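Local structure of ADP-dependent (S)-NAD(P)H-hydrate dehydratase (Streptococcus mutans, 3BGK) at residues 77-82 with 103-108; 82-87 with 258-263; 135-140 with 165-170; 157-162 with 182-187; 242-247 with 278-283. The protein probably catalyses the ADP-dependent dehydration of the S-form of hydrated NAD(P)H, a repair reaction that restores the damaged nicotinamide cofactor. One frame throughout, in Å; residues are numbered along the deposited sequence.

Contact 1 of 5, residues 77-82 with 103-108; sequences AALACV and SHLPEA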
# COMPACT_ATOMS: atom_id res chain seq x y z
N ALA A 77 -11.21 -2.97 10.99
CA ALA A 77 -11.26 -3.13 12.43
C ALA A 77 -9.84 -3.19 13.01
O ALA A 77 -9.56 -2.56 14.03
CB ALA A 77 -12.06 -4.36 12.80
N ALA A 78 -8.95 -3.93 12.35
CA ALA A 78 -7.55 -4.00 12.77
C ALA A 78 -6.90 -2.62 12.80
O ALA A 78 -6.31 -2.23 13.80
CB ALA A 78 -6.77 -4.94 11.88
N LEU A 79 -7.02 -1.88 11.69
CA LEU A 79 -6.51 -0.51 11.59
C LEU A 79 -7.00 0.37 12.73
O LEU A 79 -6.21 1.09 13.33
CB LEU A 79 -6.89 0.12 10.24
CG LEU A 79 -6.00 -0.18 9.03
CD1 LEU A 79 -6.63 0.38 7.76
CD2 LEU A 79 -4.59 0.38 9.21
N ALA A 80 -8.29 0.29 13.04
CA ALA A 80 -8.86 1.08 14.12
C ALA A 80 -8.30 0.66 15.48
O ALA A 80 -7.99 1.50 16.32
CB ALA A 80 -10.37 1.00 14.12
N CYS A 81 -8.17 -0.65 15.67
CA CYS A 81 -7.75 -1.20 16.95
C CYS A 81 -6.31 -0.82 17.30
O CYS A 81 -6.03 -0.46 18.44
CB CYS A 81 -7.90 -2.72 16.97
SG CYS A 81 -7.67 -3.43 18.61
N VAL A 82 -5.42 -0.90 16.31
CA VAL A 82 -4.01 -0.55 16.50
C VAL A 82 -3.89 0.95 16.75
O VAL A 82 -3.20 1.39 17.68
CB VAL A 82 -3.12 -0.97 15.30
CG1 VAL A 82 -1.67 -0.55 15.52
CG2 VAL A 82 -3.18 -2.47 15.10
N SER A 103 -0.27 -5.15 4.10
CA SER A 103 -0.02 -3.98 3.27
C SER A 103 -0.39 -2.73 4.05
O SER A 103 0.30 -1.72 3.97
CB SER A 103 -0.79 -4.05 1.94
OG SER A 103 -2.18 -3.86 2.13
N HIS A 104 -1.47 -2.81 4.83
CA HIS A 104 -1.96 -1.67 5.63
C HIS A 104 -1.30 -1.59 6.99
O HIS A 104 -1.09 -0.49 7.51
CB HIS A 104 -3.47 -1.80 5.86
CG HIS A 104 -4.29 -1.53 4.64
ND1 HIS A 104 -4.68 -0.26 4.27
CD2 HIS A 104 -4.81 -2.37 3.71
CE1 HIS A 104 -5.39 -0.33 3.16
NE2 HIS A 104 -5.49 -1.59 2.80
N LEU A 105 -0.99 -2.75 7.55
CA LEU A 105 -0.73 -2.90 8.99
C LEU A 105 0.23 -4.05 9.33
O LEU A 105 -0.21 -5.12 9.78
CB LEU A 105 -2.07 -3.08 9.71
CG LEU A 105 -2.21 -2.86 11.22
CD1 LEU A 105 -2.15 -1.37 11.58
CD2 LEU A 105 -3.52 -3.46 11.66
N PRO A 106 1.54 -3.85 9.11
CA PRO A 106 2.54 -4.84 9.52
C PRO A 106 2.63 -4.99 11.05
O PRO A 106 3.16 -5.98 11.54
CB PRO A 106 3.85 -4.31 8.95
CG PRO A 106 3.62 -2.87 8.72
CD PRO A 106 2.17 -2.68 8.45
N GLU A 107 2.09 -4.00 11.76
CA GLU A 107 2.03 -4.01 13.23
C GLU A 107 1.20 -5.15 13.83
O GLU A 107 1.31 -5.45 15.02
CB GLU A 107 1.47 -2.68 13.74
CG GLU A 107 2.42 -1.50 13.66
CD GLU A 107 2.36 -0.75 12.34
OE1 GLU A 107 1.71 -1.24 11.38
OE2 GLU A 107 2.96 0.33 12.26
N ALA A 108 0.35 -5.78 13.01
CA ALA A 108 -0.55 -6.83 13.49
C ALA A 108 -0.19 -8.19 12.95
O ALA A 108 -0.08 -8.38 11.73
CB ALA A 108 -1.99 -6.49 13.15
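H104 meets L79 at the point where helix 98-104 comes to its end. The CD1 methyl of L79 lies 4.0 Å from ND1 of the H104 ring, and the two side chains cross at about a right angle. The CD2 methyl of L79 turns to the backbone instead and approaches the H104 carbonyl O. The far nitrogen of the ring, NE2, is engaged elsewhere, by a hydrogen bond to the O of H102 of the third subunit.

L105 is the first residue to leave the helical conformation, and its side chain fills the middle of the contact. Its CG stands anti to the backbone N (chi1 -162°), and both methyls reach helix 71-83. CD2 touches A78 CB and V82 CG2, each at 3.6 Å. CD1 lies 3.8 Å from L79 CD2 and equally close to V82 CG2. L105 runs antiparallel to both L79 and V82, the side chains sliding past each other. Its methyls lodge among A78, L79 and V82, on one side of helix 71-83.

A type I turn runs from L105 to A108. Within it, E107 lays its CB 4.2 Å from V82 CG1. Its chain then bends at chi2, and OE2 is hydrogen-bonded to T296 OG1 of the second subunit.

The contact is largely apolar, with no hydrogen bond between the two segments. It joins helix 71-83 to the turn that leads into strand 109-112, an outermost strand of the sheet within this chain. Elsewhere on the helix, A80 packs on helix 249-263, C81 on strands 60-64 and 88-93, and L79 on T296 of helix 295-310.

Contact 2 of 5, residues 82-87 with 258-263; sequences VNSGAG and AGFVAQ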
# COMPACT_ATOMS: atom_id res chain seq x y z
N VAL A 82 -5.42 -0.90 16.31
CA VAL A 82 -4.01 -0.55 16.50
C VAL A 82 -3.89 0.95 16.75
O VAL A 82 -3.20 1.39 17.68
CB VAL A 82 -3.12 -0.97 15.30
CG1 VAL A 82 -1.67 -0.55 15.52
CG2 VAL A 82 -3.18 -2.47 15.10
N ASN A 83 -4.59 1.73 15.93
CA ASN A 83 -4.50 3.17 16.02
C ASN A 83 -5.09 3.72 17.31
O ASN A 83 -4.67 4.78 17.77
CB ASN A 83 -5.10 3.83 14.78
CG ASN A 83 -4.21 3.66 13.55
OD1 ASN A 83 -3.04 4.03 13.57
ND2 ASN A 83 -4.77 3.10 12.48
N SER A 84 -6.03 2.99 17.91
CA SER A 84 -6.57 3.32 19.23
C SER A 84 -5.59 3.05 20.39
O SER A 84 -5.81 3.52 21.51
CB SER A 84 -7.89 2.60 19.47
OG SER A 84 -8.81 2.95 18.46
N GLY A 85 -4.53 2.30 20.12
CA GLY A 85 -3.47 2.12 21.10
C GLY A 85 -3.41 0.76 21.78
O GLY A 85 -2.70 0.62 22.78
N ALA A 86 -4.14 -0.23 21.27
CA ALA A 86 -4.01 -1.59 21.79
C ALA A 86 -2.53 -1.96 21.83
O ALA A 86 -1.78 -1.66 20.90
CB ALA A 86 -4.80 -2.57 20.94
N GLY A 87 -2.09 -2.59 22.92
CA GLY A 87 -0.70 -2.95 23.08
C GLY A 87 -0.25 -3.92 22.00
O GLY A 87 0.80 -3.74 21.40
N ALA A 258 -12.74 -2.17 20.68
CA ALA A 258 -11.79 -3.20 21.09
C ALA A 258 -10.50 -2.60 21.64
O ALA A 258 -9.95 -3.11 22.62
CB ALA A 258 -11.50 -4.15 19.94
N GLY A 259 -10.02 -1.53 21.02
CA GLY A 259 -8.78 -0.88 21.42
C GLY A 259 -8.93 -0.15 22.74
O GLY A 259 -8.01 -0.14 23.58
N PHE A 260 -10.10 0.47 22.94
CA PHE A 260 -10.40 1.17 24.18
C PHE A 260 -10.45 0.21 25.37
O PHE A 260 -9.75 0.43 26.37
CB PHE A 260 -11.69 1.98 24.06
CG PHE A 260 -11.49 3.38 23.54
CD1 PHE A 260 -10.88 3.61 22.31
CD2 PHE A 260 -11.95 4.48 24.27
CE1 PHE A 260 -10.70 4.91 21.82
CE2 PHE A 260 -11.78 5.78 23.80
CZ PHE A 260 -11.16 6.00 22.56
N VAL A 261 -11.24 -0.86 25.24
CA VAL A 261 -11.45 -1.81 26.34
C VAL A 261 -10.16 -2.55 26.71
O VAL A 261 -9.99 -2.99 27.85
CB VAL A 261 -12.62 -2.80 26.08
CG1 VAL A 261 -13.93 -2.06 25.89
CG2 VAL A 261 -12.33 -3.70 24.88
N ALA A 262 -9.26 -2.67 25.74
CA ALA A 262 -7.95 -3.29 25.94
C ALA A 262 -7.05 -2.53 26.91
O ALA A 262 -6.28 -3.13 27.65
CB ALA A 262 -7.25 -3.48 24.60
N GLN A 263 -7.15 -1.20 26.91
CA GLN A 263 -6.23 -0.34 27.66
C GLN A 263 -6.86 0.41 28.83
O GLN A 263 -6.15 0.77 29.78
CB GLN A 263 -5.52 0.65 26.71
CG GLN A 263 -6.47 1.61 25.99
CD GLN A 263 -5.89 2.19 24.72
OE1 GLN A 263 -4.99 3.04 24.75
NE2 GLN A 263 -6.42 1.76 23.58
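S84 and Q263 bury the most surface here, with A86 third. NE2 of Q263 donates to the S84 carbonyl O at 2.8 Å, with an N-H...O angle of 152°. The approach is from above the carbonyl plane, 54° out of it. Q263 CG sits between its backbone N and carbonyl carbon (chi1 62°); from there the extended chain carries the amide across to S84 O. The same nitrogen also lies near G259 O in its own helix, but that distance is too short in the model to be taken at face value. Its OE1 is hydrogen-bonded to R49 NH2, which also binds G85 O.

S84 packs through its CB. This carbon is 4.1 Å from G259 CA and 4.2 Å from F260 CD1, where it meets the edge of the ring. Its OG turns back to hydrogen-bond A80 O. G259 has no side chain, and the backbones come close: the CA atoms of A86 and G259 are 4.8 Å apart.

G85 is the first residue to leave helical angles, with positive phi in a Schellman motif. The chain then swings to A86, whose CB rests 4.4 Å from G259 CA and close to A262 CB.

The contact joins the C-terminal part of helix 71-83, and the turn after it, to the C-terminal part of helix 249-263. Strand 60-64 lies beside both through V61, which touches A86, A258 and A262. F260 packs on helix 268-287, and S84 on I302 of helix 295-310. V82, N83 and Q263 also reach the second subunit.

Contact 3 of 5, residues 135-140 with 165-170; sequences LAEDDL and INLLAK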
# COMPACT_ATOMS: atom_id res chain seq x y z
N LEU A 135 -16.84 -12.03 9.31
CA LEU A 135 -16.78 -13.46 9.64
C LEU A 135 -17.58 -14.32 8.65
O LEU A 135 -17.21 -15.46 8.38
CB LEU A 135 -17.29 -13.70 11.08
CG LEU A 135 -17.17 -15.09 11.73
CD1 LEU A 135 -15.72 -15.53 11.86
CD2 LEU A 135 -17.84 -15.10 13.09
N ALA A 136 -18.66 -13.75 8.12
CA ALA A 136 -19.64 -14.47 7.30
C ALA A 136 -20.36 -15.56 8.12
O ALA A 136 -20.27 -15.59 9.35
CB ALA A 136 -19.01 -15.04 6.02
N GLU A 137 -21.08 -16.44 7.42
CA GLU A 137 -21.97 -17.39 8.09
C GLU A 137 -21.82 -18.83 7.60
O GLU A 137 -22.57 -19.71 8.02
CB GLU A 137 -23.43 -16.93 7.99
CG GLU A 137 -23.75 -15.76 8.93
CD GLU A 137 -25.13 -15.18 8.73
OE1 GLU A 137 -26.13 -15.92 8.87
OE2 GLU A 137 -25.22 -13.97 8.45
N ASP A 138 -20.85 -19.06 6.72
CA ASP A 138 -20.58 -20.40 6.16
C ASP A 138 -20.09 -21.40 7.22
O ASP A 138 -20.08 -21.10 8.42
CB ASP A 138 -19.61 -20.32 4.97
CG ASP A 138 -18.26 -19.71 5.34
OD1 ASP A 138 -17.41 -19.58 4.43
OD2 ASP A 138 -18.03 -19.37 6.52
N ASP A 139 -19.68 -22.59 6.77
CA ASP A 139 -19.25 -23.64 7.69
C ASP A 139 -17.99 -23.27 8.50
O ASP A 139 -17.92 -23.55 9.69
CB ASP A 139 -19.07 -24.97 6.96
CG ASP A 139 -20.39 -25.71 6.77
OD1 ASP A 139 -21.30 -25.55 7.63
OD2 ASP A 139 -20.53 -26.45 5.77
N LEU A 140 -17.03 -22.63 7.84
CA LEU A 140 -15.81 -22.17 8.51
C LEU A 140 -16.09 -21.17 9.64
O LEU A 140 -15.43 -21.20 10.68
CB LEU A 140 -14.80 -21.59 7.51
CG LEU A 140 -13.49 -20.99 8.05
CD1 LEU A 140 -12.68 -22.02 8.86
CD2 LEU A 140 -12.65 -20.39 6.93
N ILE A 165 -23.42 -11.96 15.46
CA ILE A 165 -24.66 -11.77 16.20
C ILE A 165 -25.71 -12.78 15.73
O ILE A 165 -26.39 -13.40 16.55
CB ILE A 165 -25.20 -10.33 16.06
CG1 ILE A 165 -24.23 -9.32 16.69
CG2 ILE A 165 -26.58 -10.20 16.70
CD1 ILE A 165 -24.19 -9.30 18.22
N ASN A 166 -25.81 -12.97 14.41
CA ASN A 166 -26.64 -14.02 13.81
C ASN A 166 -26.22 -15.42 14.28
O ASN A 166 -27.06 -16.28 14.52
CB ASN A 166 -26.57 -13.99 12.28
CG ASN A 166 -26.79 -12.60 11.71
OD1 ASN A 166 -27.67 -11.86 12.15
ND2 ASN A 166 -25.98 -12.25 10.71
N LEU A 167 -24.91 -15.63 14.39
CA LEU A 167 -24.35 -16.91 14.82
C LEU A 167 -24.65 -17.18 16.28
O LEU A 167 -24.91 -18.32 16.67
CB LEU A 167 -22.84 -16.95 14.56
CG LEU A 167 -22.33 -17.72 13.33
CD1 LEU A 167 -23.17 -17.46 12.10
CD2 LEU A 167 -20.87 -17.37 13.07
N LEU A 168 -24.60 -16.13 17.10
CA LEU A 168 -24.98 -16.22 18.50
C LEU A 168 -26.48 -16.52 18.63
O LEU A 168 -26.90 -17.23 19.54
CB LEU A 168 -24.60 -14.93 19.24
CG LEU A 168 -25.02 -14.74 20.70
CD1 LEU A 168 -24.32 -15.74 21.62
CD2 LEU A 168 -24.76 -13.31 21.17
N ALA A 169 -27.27 -15.98 17.69
CA ALA A 169 -28.73 -16.13 17.69
C ALA A 169 -29.22 -17.56 17.40
O ALA A 169 -30.19 -18.01 18.00
CB ALA A 169 -29.37 -15.14 16.71
N LYS A 170 -28.54 -18.26 16.49
CA LYS A 170 -28.92 -19.62 16.10
C LYS A 170 -28.85 -20.61 17.27
O LYS A 170 -29.72 -21.48 17.41
CB LYS A 170 -28.06 -20.11 14.93
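E137 reaches across to N166 and L167 from the loop that leads into helix 139-151. The partner is helix 163-170, which follows strand 157-161. Both elements belong to the alpha/beta three-layer sandwich of this family.

The E137 side chain is extended beyond CG and crosses N166 at about a right angle. N166 ND2 makes a weak hydrogen bond to E137 OE2, at 2.9 Å but with an N-H...O angle of only 127°. The carboxylate and amide planes are turned 45° apart. This polar pair lies at the outer side of the contact, where E137 is exposed. N166 also packs against E189 and R192 of helix 189-192.

At the far end of the loop, D138 is the N-cap of helix 139-151: its OD2 accepts a hydrogen bond from A141 N. At the near end, L135 follows G134, a predicted (6S)-NADPHX-binding residue, so the contact borders the probable substrate site.

L167 lies at an oblique angle to both E137 and L135. Its two methyls divide the work. CD1 packs against the aliphatic part of E137, 3.6 Å from CG. CD2 comes within 4.2 Å of A136 O, a carbonyl that is hydrogen-bonded to S163 OG, a second tie between the loop and the start of helix 163-170. The same L167 CD2 meets L135 CD2 at 3.8 Å.

Contact 4 of 5, residues 157-162 with 182-187; sequences TLIIDG and ILTPHQ. With PO4 (phosphate ion), chain B.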
# COMPACT_ATOMS: atom_id res chain seq x y z
N THR A 157 -12.70 -10.07 27.78
CA THR A 157 -13.79 -9.31 27.19
C THR A 157 -14.09 -9.82 25.79
O THR A 157 -13.18 -9.98 24.96
CB THR A 157 -13.47 -7.80 27.15
OG1 THR A 157 -13.05 -7.37 28.46
CG2 THR A 157 -14.69 -6.98 26.73
N LEU A 158 -15.36 -10.10 25.52
CA LEU A 158 -15.77 -10.65 24.24
C LEU A 158 -16.70 -9.69 23.52
O LEU A 158 -17.78 -9.35 24.04
CB LEU A 158 -16.43 -12.02 24.42
CG LEU A 158 -17.00 -12.73 23.18
CD1 LEU A 158 -15.89 -13.17 22.22
CD2 LEU A 158 -17.87 -13.92 23.59
N ILE A 159 -16.28 -9.26 22.34
CA ILE A 159 -17.09 -8.41 21.48
C ILE A 159 -17.61 -9.23 20.32
O ILE A 159 -16.84 -9.85 19.57
CB ILE A 159 -16.32 -7.16 20.97
CG1 ILE A 159 -15.57 -6.48 22.12
CG2 ILE A 159 -17.27 -6.18 20.31
CD1 ILE A 159 -14.42 -5.61 21.67
N ILE A 160 -18.93 -9.24 20.18
CA ILE A 160 -19.60 -10.00 19.14
C ILE A 160 -20.20 -9.00 18.15
O ILE A 160 -21.07 -8.20 18.50
CB ILE A 160 -20.69 -10.92 19.74
CG1 ILE A 160 -20.07 -11.86 20.79
CG2 ILE A 160 -21.39 -11.72 18.64
CD1 ILE A 160 -21.08 -12.51 21.73
N ASP A 161 -19.70 -9.04 16.93
CA ASP A 161 -19.98 -8.01 15.94
C ASP A 161 -20.60 -8.61 14.70
O ASP A 161 -20.43 -9.79 14.42
CB ASP A 161 -18.70 -7.27 15.58
CG ASP A 161 -18.94 -6.10 14.65
OD1 ASP A 161 -19.41 -5.05 15.12
OD2 ASP A 161 -18.65 -6.23 13.44
N GLY A 162 -21.34 -7.79 13.96
CA GLY A 162 -21.85 -8.16 12.65
C GLY A 162 -22.48 -9.53 12.61
O GLY A 162 -23.30 -9.86 13.46
N ILE A 182 -19.71 -7.54 25.01
CA ILE A 182 -20.16 -6.35 24.28
C ILE A 182 -20.78 -6.79 22.95
O ILE A 182 -20.17 -7.54 22.19
CB ILE A 182 -19.02 -5.32 24.02
CG1 ILE A 182 -18.32 -4.94 25.33
CG2 ILE A 182 -19.57 -4.09 23.30
CD1 ILE A 182 -17.14 -3.98 25.17
N LEU A 183 -22.01 -6.34 22.69
CA LEU A 183 -22.68 -6.64 21.43
C LEU A 183 -22.73 -5.39 20.57
O LEU A 183 -23.14 -4.32 21.03
CB LEU A 183 -24.10 -7.18 21.68
CG LEU A 183 -24.34 -8.34 22.65
CD1 LEU A 183 -25.80 -8.39 23.04
CD2 LEU A 183 -23.87 -9.69 22.10
N THR A 184 -22.32 -5.52 19.31
CA THR A 184 -22.34 -4.40 18.37
C THR A 184 -23.10 -4.75 17.08
O THR A 184 -22.50 -4.84 16.01
CB THR A 184 -20.90 -3.91 18.05
OG1 THR A 184 -20.08 -5.02 17.68
CG2 THR A 184 -20.29 -3.24 19.26
N PRO A 185 -24.42 -4.96 17.18
CA PRO A 185 -25.19 -5.37 16.02
C PRO A 185 -25.80 -4.21 15.25
O PRO A 185 -26.05 -3.15 15.81
CB PRO A 185 -26.30 -6.22 16.64
CG PRO A 185 -26.52 -5.61 17.99
CD PRO A 185 -25.28 -4.84 18.38
N HIS A 186 -26.06 -4.43 13.96
CA HIS A 186 -26.85 -3.51 13.14
C HIS A 186 -28.33 -3.60 13.51
O HIS A 186 -28.75 -4.54 14.20
CB HIS A 186 -26.65 -3.80 11.65
CG HIS A 186 -25.36 -3.26 11.10
ND1 HIS A 186 -25.05 -1.92 11.11
CD2 HIS A 186 -24.31 -3.89 10.52
CE1 HIS A 186 -23.86 -1.74 10.57
NE2 HIS A 186 -23.39 -2.92 10.20
N GLN A 187 -29.13 -2.64 13.05
CA GLN A 187 -30.58 -2.63 13.29
C GLN A 187 -31.20 -4.01 13.07
O GLN A 187 -31.98 -4.49 13.90
P PO4 B . -20.47 -1.33 7.89
O1 PO4 B . -20.38 -1.06 6.41
O2 PO4 B . -21.49 -2.43 8.10
O3 PO4 B . -19.13 -1.81 8.42
O4 PO4 B . -20.89 -0.08 8.65
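Strands 157-161 and 182-184 run parallel at 17° to each other, their axes 4.8 Å apart, as neighbours in the central sheet of the alpha/beta sandwich. I182 N donates to L158 O, I160 N to I182 O, and T184 N to I160 O, at 2.8 to 3.1 Å.

I159 and I182 lie side by side on the sheet face that packs on helix 249-263; I159 CG1 is 4.1 Å from I182 CB. I160 and L183 pair on the other face, against L168 of helix 163-170. Their methyls I160 CD1 and L183 CD2 are 4.0 Å apart.

At the C-terminal ends the pairing turns polar. D161 CG stands anti to the backbone N (chi1 -175°), which carries OD1 toward T184. T184 OG1 donates to the anti lone pair of D161 OD1 at 2.6 Å. The same oxygen forms a salt bridge with K222, a predicted AMP-binding residue.

H186, a predicted (6S)-NADPHX-binding residue, follows beyond the strand. The backbone N atoms of G248, G250 and D251 hold a phosphate ion, probably from the crystallisation liquor. H186 NE2 donates to its O2 at 2.9 Å, with an N-H...O angle of 138°.

Contact 5 of 5, residues 242-247 with 278-283; sequences PYQATG and LHSYIA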
# COMPACT_ATOMS: atom_id res chain seq x y z
N PRO A 242 -24.36 12.31 8.18
CA PRO A 242 -24.63 11.50 6.99
C PRO A 242 -23.38 11.12 6.19
O PRO A 242 -23.42 10.18 5.40
CB PRO A 242 -25.55 12.40 6.15
CG PRO A 242 -25.20 13.78 6.58
CD PRO A 242 -24.87 13.68 8.03
N TYR A 243 -22.30 11.85 6.41
CA TYR A 243 -20.99 11.56 5.80
C TYR A 243 -20.39 10.24 6.32
O TYR A 243 -19.37 9.76 5.82
CB TYR A 243 -20.03 12.73 6.06
CG TYR A 243 -20.21 13.35 7.43
CD1 TYR A 243 -21.04 14.46 7.61
CD2 TYR A 243 -19.58 12.80 8.55
CE1 TYR A 243 -21.23 15.02 8.87
CE2 TYR A 243 -19.76 13.35 9.81
CZ TYR A 243 -20.59 14.47 9.96
OH TYR A 243 -20.76 15.02 11.21
N GLN A 244 -21.04 9.67 7.33
CA GLN A 244 -20.63 8.41 7.91
C GLN A 244 -21.32 7.21 7.27
O GLN A 244 -20.96 6.06 7.54
CB GLN A 244 -20.89 8.40 9.41
CG GLN A 244 -19.80 9.05 10.22
CD GLN A 244 -20.13 9.07 11.69
OE1 GLN A 244 -19.60 8.28 12.47
NE2 GLN A 244 -21.03 9.97 12.08
N ALA A 245 -22.32 7.48 6.43
CA ALA A 245 -23.13 6.42 5.84
C ALA A 245 -22.42 5.75 4.67
O ALA A 245 -22.89 5.78 3.52
CB ALA A 245 -24.49 6.97 5.42
N THR A 246 -21.27 5.15 4.97
CA THR A 246 -20.41 4.54 3.96
C THR A 246 -19.87 3.20 4.45
O THR A 246 -19.71 3.00 5.65
CB THR A 246 -19.25 5.50 3.53
OG1 THR A 246 -18.49 4.90 2.48
CG2 THR A 246 -18.33 5.83 4.69
N GLY A 247 -19.63 2.29 3.50
CA GLY A 247 -19.24 0.92 3.82
C GLY A 247 -17.98 0.86 4.66
O GLY A 247 -17.01 1.55 4.37
N LEU A 278 -15.88 9.02 20.25
CA LEU A 278 -14.71 9.49 19.51
C LEU A 278 -14.76 9.16 18.02
O LEU A 278 -14.39 9.96 17.18
CB LEU A 278 -13.43 8.96 20.15
CG LEU A 278 -12.16 9.74 19.82
CD1 LEU A 278 -12.28 11.18 20.28
CD2 LEU A 278 -10.98 9.07 20.45
N HIS A 279 -15.23 7.95 17.72
CA HIS A 279 -15.49 7.50 16.36
C HIS A 279 -16.27 8.57 15.57
O HIS A 279 -15.79 9.06 14.54
CB HIS A 279 -16.25 6.17 16.45
CG HIS A 279 -16.77 5.65 15.15
ND1 HIS A 279 -18.04 5.92 14.69
CD2 HIS A 279 -16.21 4.82 14.23
CE1 HIS A 279 -18.24 5.31 13.54
NE2 HIS A 279 -17.15 4.63 13.24
N SER A 280 -17.44 8.96 16.07
CA SER A 280 -18.28 9.99 15.42
C SER A 280 -17.72 11.41 15.53
O SER A 280 -17.88 12.22 14.61
CB SER A 280 -19.72 9.96 15.95
OG SER A 280 -20.46 8.91 15.34
N TYR A 281 -17.07 11.70 16.66
CA TYR A 281 -16.44 13.00 16.87
C TYR A 281 -15.37 13.27 15.83
O TYR A 281 -15.27 14.39 15.31
CB TYR A 281 -15.86 13.08 18.28
CG TYR A 281 -15.03 14.30 18.57
CD1 TYR A 281 -15.62 15.48 19.00
CD2 TYR A 281 -13.64 14.27 18.44
CE1 TYR A 281 -14.85 16.61 19.28
CE2 TYR A 281 -12.87 15.38 18.71
CZ TYR A 281 -13.48 16.55 19.13
OH TYR A 281 -12.71 17.66 19.41
N ILE A 282 -14.56 12.26 15.52
CA ILE A 282 -13.53 12.37 14.49
C ILE A 282 -14.17 12.57 13.11
O ILE A 282 -13.75 13.44 12.34
CB ILE A 282 -12.55 11.15 14.51
CG1 ILE A 282 -11.69 11.19 15.78
CG2 ILE A 282 -11.67 11.14 13.27
CD1 ILE A 282 -11.03 9.87 16.15
N ALA A 283 -15.21 11.78 12.83
CA ALA A 283 -15.97 11.89 11.59
C ALA A 283 -16.53 13.30 11.41
O ALA A 283 -16.49 13.84 10.30
CB ALA A 283 -17.09 10.85 11.55
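Y243 brings its ring carbon CE2 to 3.3 Å from the carbonyl O of A283, an oblique approach of an aromatic ring to a helix backbone. The Y243 CG lies between its backbone N and carbonyl carbon (chi1 37°), a position that turns the ring toward A283. CE2 is also 4.1 Å from A283 CB. Beyond it, the hydroxyl OH is hydrogen-bonded to D284 OD1, the next residue of that helix.

Q244 has the largest buried area of the contact. Its side chain, extended beyond CG, lies over A283, with CG 3.5 Å from A283 CB. The terminal amide lies close to S280 and to H279, its plane 45° from the H279 ring.

Y243 and Q244 lie on a short 3-10 segment, 242-244. It is followed by an inverse gamma turn centred on A245. The loop goes on to helix 249-263, which carries G250 and D251 of the predicted AMP and substrate sites. The third subunit also touches this loop, where P242 O accepts a hydrogen bond from R49 NH1 of that subunit.

The chemistry is mixed: A283 CB gives an apolar contact, with polar groups of Y243, Q244, S280 and H279 nearby. Y243 OH on D284 links helix 268-287 to the loop. H279 NE2, hydrogen-bonded to M249 O, links the same helix to the start of helix 249-263, close to the predicted AMP-site residue G250.

Overall arrangement
Contacts 1 and 2 share V82 and both use helix 71-83; their centres are 11 Å apart. Contact 2 meets contact 4 through helix 249-263, where A258 CA lies 3.6 Å from I159 CD1. It meets contact 5 where F260 CZ is 3.7 Å from L278 CD2. Contact 3 packs on the other face of the sheet: L168 CD2 is 3.8 Å from both I160 CD1 and L183 CD2. Contact 4 holds H186 and the phosphate, and so lies at the predicted substrate and AMP site. Contacts 3 and 5 flank that site, with centres about 26 Å apart. Contacts 1 and 2 touch the second subunit, and contacts 1 and 5 the third.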